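Local structure of tannase (Lactobacillus plantarum, 3WA7) at residues Ala138-Val143 / Asn155-Asn160; Ile197-Ala202 / Phe461-Gly466; Trp411-Gly416 / Ile432-His437. The protein catalyses the hydrolysis of galloyl ester bonds in tannins, releasing gallic acid, and folds as an alpha/beta-hydrolase. All coordinates share one frame; numbering follows the deposited sequence. Where two conformers were deposited one is given.

Overall arrangement
All three contacts fasten a helix to one mixed beta-sheet, the core of this alpha/beta-hydrolase. Strands 157-160, 199-203 and 410-414 lie side by side in it, each supplying the strand half of one contact. Contacts 1 and 2 have centres about 13 Å apart, as do contacts 2 and 3; those of contacts 1 and 3 about 20 Å. Helices 131-145 and 425-436 (contacts 1 and 3) cover one face, helix 457-468 (contact 2) the other, giving the three-layered sandwich of the family. Contact 1 closes first along the chain; contact 3 then forms within the long excursion between the two halves of contact 2, so the C-terminal helix returns to the middle of the sheet.

Contact 1. Residues Ala138-Val143 / Asn155-Asn160; sequences AAIRYV and NRIITN
Ile157 is extended toward the helix: its CG1 lies anti to the carbonyl carbon (chi1 -69°) and CD1 continues the chain outward (chi2 177°), which puts CD1 foremost; this methyl alone makes the contact. In Val143 the branch placed opposite the backbone N, CG1 (chi1 170°), is the one that meets it. The pairing belongs to the alpha/beta-hydrolase core, where helix 131-145 packs on the central sheet and precedes strand 157-160 by a short connection. That strand leads into a GxSxG sequence with the geometry of a nucleophile elbow, probably carrying the catalytic serine.

Ile157 CD1 reaches Val143 CG1 tip to tip at 3.9 Å. It also touches Ile140 CG2 at 4.0 Å, the two isoleucine side chains crossing obliquely. The methyl thus sits against two residues of successive helical turns, all three of them buried. The interaction is purely apolar and small, with 154 Å² buried in all; the backbones stay well apart, Ile140 CA and Ile157 CA being separated by 8.1 Å. Strand 69-72 completes the interface: Met71 touches both Val143 and Ile157, while Ile69 supports Val143. On the side turned from the strand, buried Arg141 packs on Leu185 and forms salt bridges with Asp195 and Glu182.

Next to Ile157, Arg156 makes a cation-pi contact with Phe198. Its NH1 also donates to Asn155 O at 2.9 Å, approaching from above the carbonyl plane while the oxygen lies within the guanidinium plane.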
loop_
_atom_site.group_PDB
_atom_site.type_symbol
_atom_site.label_atom_id
_atom_site.label_comp_id
_atom_site.label_asym_id
_atom_site.label_seq_id
_atom_site.Cartn_x
_atom_site.Cartn_y
_atom_site.Cartn_z
ATOM N N ALA A 138 -8.063 -11.662 8.789
ATOM C CA ALA A 138 -9.299 -12.379 9.088
ATOM C C ALA A 138 -10.017 -12.704 7.783
ATOM O O ALA A 138 -10.561 -13.797 7.620
ATOM C CB ALA A 138 -10.203 -11.537 9.983
ATOM N N ALA A 139 -10.016 -11.751 6.855
ATOM C CA ALA A 139 -10.666 -11.957 5.563
ATOM C C ALA A 139 -9.950 -13.061 4.792
ATOM O O ALA A 139 -10.588 -13.901 4.161
ATOM C CB ALA A 139 -10.664 -10.663 4.759
ATOM N N ILE A 140 -8.622 -13.055 4.836
ATOM C CA ILE A 140 -7.846 -14.084 4.158
ATOM C C ILE A 140 -8.147 -15.448 4.786
ATOM O O ILE A 140 -8.324 -16.437 4.076
ATOM C CB ILE A 140 -6.336 -13.797 4.252
ATOM C CG1 ILE A 140 -6.024 -12.508 3.489
ATOM C CG2 ILE A 140 -5.534 -14.981 3.695
ATOM C CD1 ILE A 140 -4.604 -11.983 3.703
ATOM N N ARG A 141 -8.213 -15.507 6.114
ATOM C CA ARG A 141 -8.511 -16.777 6.775
ATOM C C ARG A 141 -9.896 -17.280 6.378
ATOM O O ARG A 141 -10.091 -18.480 6.196
ATOM C CB ARG A 141 -8.417 -16.638 8.298
ATOM C CG ARG A 141 -7.014 -16.318 8.759
ATOM C CD ARG A 141 -6.832 -16.469 10.256
ATOM N NE ARG A 141 -5.418 -16.326 10.582
ATOM C CZ ARG A 141 -4.867 -16.672 11.739
ATOM N NH1 ARG A 141 -5.609 -17.189 12.709
ATOM N NH2 ARG A 141 -3.563 -16.509 11.917
ATOM N N TYR A 142 -10.850 -16.365 6.239
ATOM C CA TYR A 142 -12.204 -16.746 5.842
ATOM C C TYR A 142 -12.152 -17.419 4.472
ATOM O O TYR A 142 -12.757 -18.468 4.258
ATOM C CB TYR A 142 -13.117 -15.519 5.756
ATOM C CG TYR A 142 -14.521 -15.860 5.306
ATOM C CD1 TYR A 142 -15.487 -16.278 6.224
ATOM C CD2 TYR A 142 -14.863 -15.834 3.953
ATOM C CE1 TYR A 142 -16.759 -16.667 5.804
ATOM C CE2 TYR A 142 -16.130 -16.224 3.522
ATOM C CZ TYR A 142 -17.069 -16.640 4.452
ATOM O OH TYR A 142 -18.309 -17.048 4.023
ATOM N N VAL A 143 -11.428 -16.802 3.547
ATOM C CA VAL A 143 -11.300 -17.338 2.196
ATOM C C VAL A 143 -10.648 -18.716 2.185
ATOM O O VAL A 143 -11.185 -19.659 1.599
ATOM C CB VAL A 143 -10.478 -16.384 1.298
ATOM C CG1 VAL A 143 -10.143 -17.062 -0.032
ATOM C CG2 VAL A 143 -11.264 -15.109 1.047
ATOM N N ASN A 155 -4.895 -20.979 -2.906
ATOM C CA ASN A 155 -3.439 -21.022 -2.837
ATOM C C ASN A 155 -2.872 -19.960 -3.776
ATOM O O ASN A 155 -1.657 -19.832 -3.934
ATOM C CB ASN A 155 -2.928 -22.402 -3.246
ATOM C CG ASN A 155 -3.389 -23.488 -2.302
ATOM O OD1 ASN A 155 -3.149 -23.414 -1.095
ATOM N ND2 ASN A 155 -4.061 -24.499 -2.841
ATOM N N ARG A 156 -3.771 -19.200 -4.389
ATOM C CA ARG A 156 -3.391 -18.139 -5.315
ATOM C C ARG A 156 -4.052 -16.812 -4.948
ATOM O O ARG A 156 -4.602 -16.113 -5.804
ATOM C CB ARG A 156 -3.771 -18.539 -6.742
ATOM C CG ARG A 156 -3.044 -19.776 -7.239
ATOM C CD ARG A 156 -1.546 -19.524 -7.405
ATOM N NE ARG A 156 -0.870 -20.704 -7.940
ATOM C CZ ARG A 156 -0.367 -21.689 -7.200
ATOM N NH1 ARG A 156 -0.444 -21.646 -5.876
ATOM N NH2 ARG A 156 0.195 -22.736 -7.792
ATOM N N ILE A 157 -3.998 -16.472 -3.663
ATOM C CA ILE A 157 -4.563 -15.219 -3.181
ATOM C C ILE A 157 -3.544 -14.126 -3.457
ATOM O O ILE A 157 -2.373 -14.256 -3.108
ATOM C CB ILE A 157 -4.852 -15.269 -1.662
ATOM C CG1 ILE A 157 -6.019 -16.224 -1.386
ATOM C CG2 ILE A 157 -5.172 -13.868 -1.145
ATOM C CD1 ILE A 157 -6.337 -16.407 0.098
ATOM N N ILE A 158 -3.992 -13.059 -4.104
ATOM C CA ILE A 158 -3.121 -11.946 -4.441
ATOM C C ILE A 158 -3.768 -10.672 -3.942
ATOM O O ILE A 158 -4.839 -10.291 -4.402
ATOM C CB ILE A 158 -2.915 -11.846 -5.967
ATOM C CG1 ILE A 158 -2.351 -13.169 -6.491
ATOM C CG2 ILE A 158 -1.955 -10.699 -6.300
ATOM C CD1 ILE A 158 -2.243 -13.239 -7.992
ATOM N N THR A 159 -3.124 -10.022 -2.979
ATOM C CA THR A 159 -3.670 -8.787 -2.440
ATOM C C THR A 159 -3.278 -7.595 -3.301
ATOM O O THR A 159 -2.287 -7.633 -4.030
ATOM C CB THR A 159 -3.187 -8.532 -0.995
ATOM O OG1 THR A 159 -1.763 -8.696 -0.925
ATOM C CG2 THR A 159 -3.868 -9.485 -0.029
ATOM N N ASN A 160 -4.083 -6.542 -3.226
ATOM C CA ASN A 160 -3.803 -5.327 -3.971
ATOM C C ASN A 160 -4.338 -4.147 -3.189
ATOM O O ASN A 160 -5.355 -4.248 -2.506
ATOM C CB ASN A 160 -4.452 -5.363 -5.358
ATOM C CG ASN A 160 -4.044 -4.180 -6.214
ATOM O OD1 ASN A 160 -2.865 -3.834 -6.288
ATOM N ND2 ASN A 160 -5.014 -3.555 -6.868
#

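Contact 2. Residues Ile197-Ala202 / Phe461-Gly466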
loop_
_atom_site.group_PDB
_atom_site.type_symbol
_atom_site.label_atom_id
_atom_site.label_comp_id
_atom_site.label_asym_id
_atom_site.label_seq_id
_atom_site.Cartn_x
_atom_site.Cartn_y
_atom_site.Cartn_z
ATOM N N ILE A 197 -0.274 -15.591 2.000
ATOM C CA ILE A 197 -0.809 -15.490 0.648
ATOM C C ILE A 197 0.216 -15.819 -0.430
ATOM O O ILE A 197 1.398 -16.013 -0.146
ATOM C CB ILE A 197 -1.394 -14.086 0.393
ATOM C CG1 ILE A 197 -0.304 -13.023 0.563
ATOM C CG2 ILE A 197 -2.560 -13.835 1.354
ATOM C CD1 ILE A 197 -0.780 -11.604 0.303
ATOM N N PHE A 198 -0.256 -15.866 -1.670
ATOM C CA PHE A 198 0.573 -16.204 -2.822
ATOM C C PHE A 198 1.408 -15.057 -3.394
ATOM O O PHE A 198 2.594 -15.227 -3.674
ATOM C CB PHE A 198 -0.322 -16.777 -3.924
ATOM C CG PHE A 198 0.417 -17.149 -5.182
ATOM C CD1 PHE A 198 1.299 -18.223 -5.196
ATOM C CD2 PHE A 198 0.203 -16.439 -6.360
ATOM C CE1 PHE A 198 1.958 -18.592 -6.372
ATOM C CE2 PHE A 198 0.859 -16.799 -7.544
ATOM C CZ PHE A 198 1.736 -17.878 -7.548
ATOM N N ALA A 199 0.792 -13.897 -3.576
ATOM C CA ALA A 199 1.513 -12.767 -4.146
ATOM C C ALA A 199 0.996 -11.433 -3.647
ATOM O O ALA A 199 -0.143 -11.322 -3.184
ATOM C CB ALA A 199 1.433 -12.820 -5.668
ATOM N N VAL A 200 1.845 -10.420 -3.763
ATOM C CA VAL A 200 1.519 -9.076 -3.317
ATOM C C VAL A 200 1.611 -8.039 -4.429
ATOM O O VAL A 200 2.608 -7.980 -5.150
ATOM C CB VAL A 200 2.489 -8.609 -2.197
ATOM C CG1 VAL A 200 2.284 -7.121 -1.904
ATOM C CG2 VAL A 200 2.274 -9.424 -0.940
ATOM N N SER A 201 0.562 -7.235 -4.562
ATOM C CA SER A 201 0.551 -6.133 -5.510
ATOM C C SER A 201 0.346 -4.907 -4.629
ATOM O O SER A 201 -0.585 -4.862 -3.817
ATOM C CB SER A 201 -0.598 -6.240 -6.510
ATOM O OG SER A 201 -0.659 -5.053 -7.283
ATOM N N ALA A 202 1.219 -3.918 -4.767
ATOM C CA ALA A 202 1.101 -2.722 -3.948
ATOM C C ALA A 202 1.495 -1.458 -4.685
ATOM O O ALA A 202 2.584 -1.372 -5.259
ATOM C CB ALA A 202 1.950 -2.870 -2.691
ATOM N N PHE A 461 -2.126 -7.518 -14.693
ATOM C CA PHE A 461 -2.744 -8.799 -15.017
ATOM C C PHE A 461 -1.780 -9.710 -15.785
ATOM O O PHE A 461 -1.853 -10.935 -15.677
ATOM C CB PHE A 461 -4.034 -8.580 -15.820
ATOM C CG PHE A 461 -5.149 -7.927 -15.031
ATOM C CD1 PHE A 461 -6.347 -7.587 -15.655
ATOM C CD2 PHE A 461 -5.005 -7.651 -13.672
ATOM C CE1 PHE A 461 -7.384 -6.980 -14.939
ATOM C CE2 PHE A 461 -6.038 -7.043 -12.947
ATOM C CZ PHE A 461 -7.228 -6.709 -13.584
ATOM N N SER A 462 -0.875 -9.111 -16.553
ATOM C CA SER A 462 0.108 -9.892 -17.299
ATOM C C SER A 462 1.053 -10.549 -16.294
ATOM O O SER A 462 1.450 -11.706 -16.456
ATOM C CB SER A 462 0.903 -8.991 -18.250
ATOM O OG SER A 462 1.920 -9.727 -18.909
ATOM N N TRP A 463 1.406 -9.798 -15.252
ATOM C CA TRP A 463 2.285 -10.301 -14.197
ATOM C C TRP A 463 1.579 -11.436 -13.456
ATOM O O TRP A 463 2.168 -12.487 -13.206
ATOM C CB TRP A 463 2.628 -9.171 -13.220
ATOM C CG TRP A 463 3.417 -9.594 -12.006
ATOM C CD1 TRP A 463 4.733 -9.961 -11.963
ATOM C CD2 TRP A 463 2.938 -9.664 -10.657
ATOM N NE1 TRP A 463 5.104 -10.252 -10.669
ATOM C CE2 TRP A 463 4.021 -10.079 -9.848
ATOM C CE3 TRP A 463 1.698 -9.417 -10.052
ATOM C CZ2 TRP A 463 3.901 -10.251 -8.462
ATOM C CZ3 TRP A 463 1.579 -9.588 -8.672
ATOM C CH2 TRP A 463 2.678 -10.002 -7.895
ATOM N N ILE A 464 0.313 -11.226 -13.107
ATOM C CA ILE A 464 -0.443 -12.253 -12.404
ATOM C C ILE A 464 -0.539 -13.539 -13.232
ATOM O O ILE A 464 -0.264 -14.629 -12.730
ATOM C CB ILE A 464 -1.868 -11.757 -12.050
ATOM C CG1 ILE A 464 -1.776 -10.656 -10.985
ATOM C CG2 ILE A 464 -2.723 -12.922 -11.552
ATOM C CD1 ILE A 464 -3.115 -10.091 -10.554
ATOM N N ASP A 465 -0.918 -13.412 -14.500
ATOM C CA ASP A 465 -1.035 -14.582 -15.365
ATOM C C ASP A 465 0.309 -15.285 -15.529
ATOM O O ASP A 465 0.368 -16.508 -15.649
ATOM C CB ASP A 465 -1.587 -14.187 -16.739
ATOM C CG ASP A 465 -3.031 -13.724 -16.675
ATOM O OD1 ASP A 465 -3.679 -13.934 -15.629
ATOM O OD2 ASP A 465 -3.520 -13.162 -17.674
ATOM N N GLY A 466 1.387 -14.508 -15.532
ATOM C CA GLY A 466 2.709 -15.092 -15.664
ATOM C C GLY A 466 3.020 -15.987 -14.476
ATOM O O GLY A 466 3.597 -17.064 -14.630
#
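Trp463 turns its indole from the helix toward the strand, and the far corner of the six-membered ring does the touching. CG stands anti to the backbone N (chi1 174°), which carries the ring away from the helix and brings CH2 up to the strand. Trp463 CH2 lies 3.8 Å from Ala199 CB, the methyl meeting the ring obliquely. The same carbon comes within 3.4 Å of Val200 O, and Trp463 CZ3 is 4.0 Å from that oxygen. Val200 therefore takes part through its carbonyl; its own CB is directed away from the helix and packs on Trp411 instead. Val200 O is probably engaged already by Arg412 N, so the indole lies against a carbonyl that serves the ladder between neighbouring strands.

This is the C-terminal helix of an alpha/beta-hydrolase, 457-468, laid over the middle of the central parallel strands. Its tryptophan spans two of them, resting on His410 and Arg412 as well; Trp463 CZ2 approaches Trp411 C to 3.5 Å. The small side chain of Ala199 is consistent with the ring's close approach to the strand backbone, and Leu467, one turn further along the helix, covers that alanine too. Ile464 passes beside this pair to pack on Ile158 and Tyr106. On the far flank of the helix Asp465 is held by a salt bridge with Arg104 and by the hydroxyls of Tyr62 and Tyr106.

Contact 3. Residues Trp411-Gly416 / Ile432-His437; sequences WRIRHG and IMLENH
Leu434 and Trp411 form a CH-pi contact. Leu434 CD2 stands over one face of the indole, 3.7 Å from the centroid of the five-membered ring and 13° off its normal; Trp411 CE2 is its nearest atom, at 3.6 Å. The other branch, CD1, sits above the rim beside CG and CE3, 3.7 Å from Trp411 CD2; both methyls lie on the same side of the indole, and the two side chains cross at about a right angle. Trp411 CG lies beside the backbone N (chi1 -58°), which presents the indole's face to Leu434. The ring's rotation is fixed further by a hydrogen bond from Trp411 NE1 to Ala408 O. With an alanine here, Leu434 CD2 would probably face a gap, CD1 would be left chiefly with Ile413, and Ala408 O would lose its indole partner.

A smaller apolar touch joins Ile413 CD1 to Leu434 CD1, tip to tip at 3.7 Å, though it is less certain because Ile413 has two conformers.

His437 closes the helix end: its ND1 donates to Met433 O (2.9 Å, 162°), and its backbone N reaches the same oxygen from the opposite face. On the strand's other side Arg412 and Arg414 stack their guanidinium groups offset, each CZ 3.5 Å above the plane of the other, with Asp456 paired to Arg412 and Asp442 to Arg414.

Strand 410-414, helix 425-436 and strand 440-444 form a beta-alpha-beta unit. Ile441 packs on Trp411 and Ile413, strand 199-203 flanks strand 410-414 on the side away from 440-444, and Arg412 points to the opposite face, against helix 457-468.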
loop_
_atom_site.group_PDB
_atom_site.type_symbol
_atom_site.label_atom_id
_atom_site.label_comp_id
_atom_site.label_asym_id
_atom_site.label_seq_id
_atom_site.Cartn_x
_atom_site.Cartn_y
_atom_site.Cartn_z
ATOM N N TRP A 411 6.232 -10.529 -5.538
ATOM C CA TRP A 411 5.865 -9.140 -5.261
ATOM C C TRP A 411 5.910 -8.213 -6.475
ATOM O O TRP A 411 6.815 -8.306 -7.307
ATOM C CB TRP A 411 6.809 -8.546 -4.207
ATOM C CG TRP A 411 6.832 -9.273 -2.907
ATOM C CD1 TRP A 411 7.267 -10.549 -2.689
ATOM C CD2 TRP A 411 6.374 -8.783 -1.642
ATOM N NE1 TRP A 411 7.102 -10.884 -1.367
ATOM C CE2 TRP A 411 6.557 -9.819 -0.701
ATOM C CE3 TRP A 411 5.828 -7.567 -1.210
ATOM C CZ2 TRP A 411 6.209 -9.680 0.651
ATOM C CZ3 TRP A 411 5.483 -7.427 0.135
ATOM C CH2 TRP A 411 5.676 -8.482 1.047
ATOM N N ARG A 412 4.939 -7.308 -6.553
ATOM C CA ARG A 412 4.890 -6.310 -7.616
ATOM C C ARG A 412 4.638 -4.975 -6.929
ATOM O O ARG A 412 3.587 -4.761 -6.317
ATOM C CB ARG A 412 3.777 -6.593 -8.627
ATOM C CG ARG A 412 3.780 -5.598 -9.793
ATOM C CD ARG A 412 2.794 -5.998 -10.883
ATOM N NE ARG A 412 2.928 -5.186 -12.093
ATOM C CZ ARG A 412 2.407 -3.973 -12.256
ATOM N NH1 ARG A 412 1.704 -3.409 -11.285
ATOM N NH2 ARG A 412 2.581 -3.327 -13.401
ATOM N N ILE A 413 5.614 -4.083 -7.021
ATOM C CA ILE A 413 5.521 -2.782 -6.381
ATOM C C ILE A 413 5.661 -1.642 -7.377
ATOM O O ILE A 413 6.512 -1.686 -8.268
ATOM C CB ILE A 413 6.631 -2.628 -5.321
ATOM C CG1 ILE A 413 6.555 -3.785 -4.318
ATOM C CG2 ILE A 413 6.510 -1.274 -4.630
ATOM C CD1 ILE A 413 7.691 -3.800 -3.323
ATOM N N ARG A 414 4.818 -0.626 -7.215
ATOM C CA ARG A 414 4.845 0.552 -8.073
ATOM C C ARG A 414 4.698 1.815 -7.229
ATOM O O ARG A 414 3.965 1.828 -6.239
ATOM C CB ARG A 414 3.704 0.504 -9.103
ATOM C CG ARG A 414 3.857 -0.551 -10.191
ATOM C CD ARG A 414 4.996 -0.197 -11.143
ATOM N NE ARG A 414 5.137 -1.154 -12.241
ATOM C CZ ARG A 414 5.684 -2.362 -12.132
ATOM N NH1 ARG A 414 6.155 -2.790 -10.967
ATOM N NH2 ARG A 414 5.777 -3.144 -13.202
ATOM N N HIS A 415 5.423 2.862 -7.610
ATOM C CA HIS A 415 5.350 4.156 -6.938
ATOM C C HIS A 415 5.618 5.187 -8.028
ATOM O O HIS A 415 6.675 5.168 -8.650
ATOM C CB HIS A 415 6.408 4.291 -5.834
ATOM C CG HIS A 415 6.316 5.580 -5.072
ATOM N ND1 HIS A 415 5.682 5.684 -3.852
ATOM C CD2 HIS A 415 6.735 6.829 -5.385
ATOM C CE1 HIS A 415 5.714 6.942 -3.448
ATOM N NE2 HIS A 415 6.348 7.656 -4.360
ATOM N N GLY A 416 4.656 6.074 -8.266
ATOM C CA GLY A 416 4.813 7.077 -9.308
ATOM C C GLY A 416 5.994 8.016 -9.143
ATOM O O GLY A 416 6.309 8.441 -8.034
ATOM N N ILE A 432 14.590 -3.539 -2.787
ATOM C CA ILE A 432 15.925 -4.110 -2.671
ATOM C C ILE A 432 16.000 -5.153 -1.568
ATOM O O ILE A 432 16.639 -6.192 -1.737
ATOM C CB ILE A 432 16.982 -3.015 -2.431
ATOM C CG1 ILE A 432 17.047 -2.101 -3.658
ATOM C CG2 ILE A 432 18.351 -3.649 -2.163
ATOM C CD1 ILE A 432 18.014 -0.938 -3.515
HETATM N N MSE A 433 15.342 -4.892 -0.441
HETATM C CA MSE A 433 15.369 -5.859 0.648
HETATM C C MSE A 433 14.722 -7.165 0.200
HETATM O O MSE A 433 15.184 -8.246 0.560
HETATM C CB MSE A 433 14.654 -5.316 1.886
HETATM C CG MSE A 433 14.880 -6.180 3.114
HETATM SE SE MSE A 433 14.246 -5.363 4.738
HETATM C CE MSE A 433 14.998 -3.621 4.460
ATOM N N LEU A 434 13.657 -7.067 -0.593
ATOM C CA LEU A 434 12.984 -8.266 -1.089
ATOM C C LEU A 434 13.936 -9.065 -1.974
ATOM O O LEU A 434 14.058 -10.284 -1.833
ATOM C CB LEU A 434 11.731 -7.886 -1.884
ATOM C CG LEU A 434 10.533 -7.444 -1.035
ATOM C CD1 LEU A 434 9.479 -6.778 -1.919
ATOM C CD2 LEU A 434 9.950 -8.659 -0.317
ATOM N N GLU A 435 14.613 -8.367 -2.883
ATOM C CA GLU A 435 15.560 -9.007 -3.788
ATOM C C GLU A 435 16.700 -9.641 -2.995
ATOM O O GLU A 435 17.113 -10.768 -3.273
ATOM C CB GLU A 435 16.124 -7.981 -4.780
ATOM C CG GLU A 435 16.983 -8.587 -5.892
ATOM C CD GLU A 435 18.364 -9.027 -5.422
ATOM O OE1 GLU A 435 19.026 -9.796 -6.156
ATOM O OE2 GLU A 435 18.797 -8.600 -4.330
ATOM N N ASN A 436 17.202 -8.904 -2.007
ATOM C CA ASN A 436 18.300 -9.370 -1.168
ATOM C C ASN A 436 17.974 -10.666 -0.443
ATOM O O ASN A 436 18.867 -11.463 -0.161
ATOM C CB ASN A 436 18.658 -8.316 -0.115
ATOM C CG ASN A 436 19.450 -7.158 -0.684
ATOM O OD1 ASN A 436 19.730 -6.193 0.024
ATOM N ND2 ASN A 436 19.821 -7.248 -1.958
ATOM N N HIS A 437 16.703 -10.871 -0.120
ATOM C CA HIS A 437 16.320 -12.081 0.592
ATOM C C HIS A 437 15.757 -13.185 -0.291
ATOM O O HIS A 437 15.164 -14.144 0.204
ATOM C CB HIS A 437 15.356 -11.739 1.733
ATOM C CG HIS A 437 16.016 -11.025 2.873
ATOM N ND1 HIS A 437 16.298 -9.675 2.846
ATOM C CD2 HIS A 437 16.506 -11.486 4.049
ATOM C CE1 HIS A 437 16.933 -9.337 3.953
ATOM N NE2 HIS A 437 17.074 -10.416 4.700
#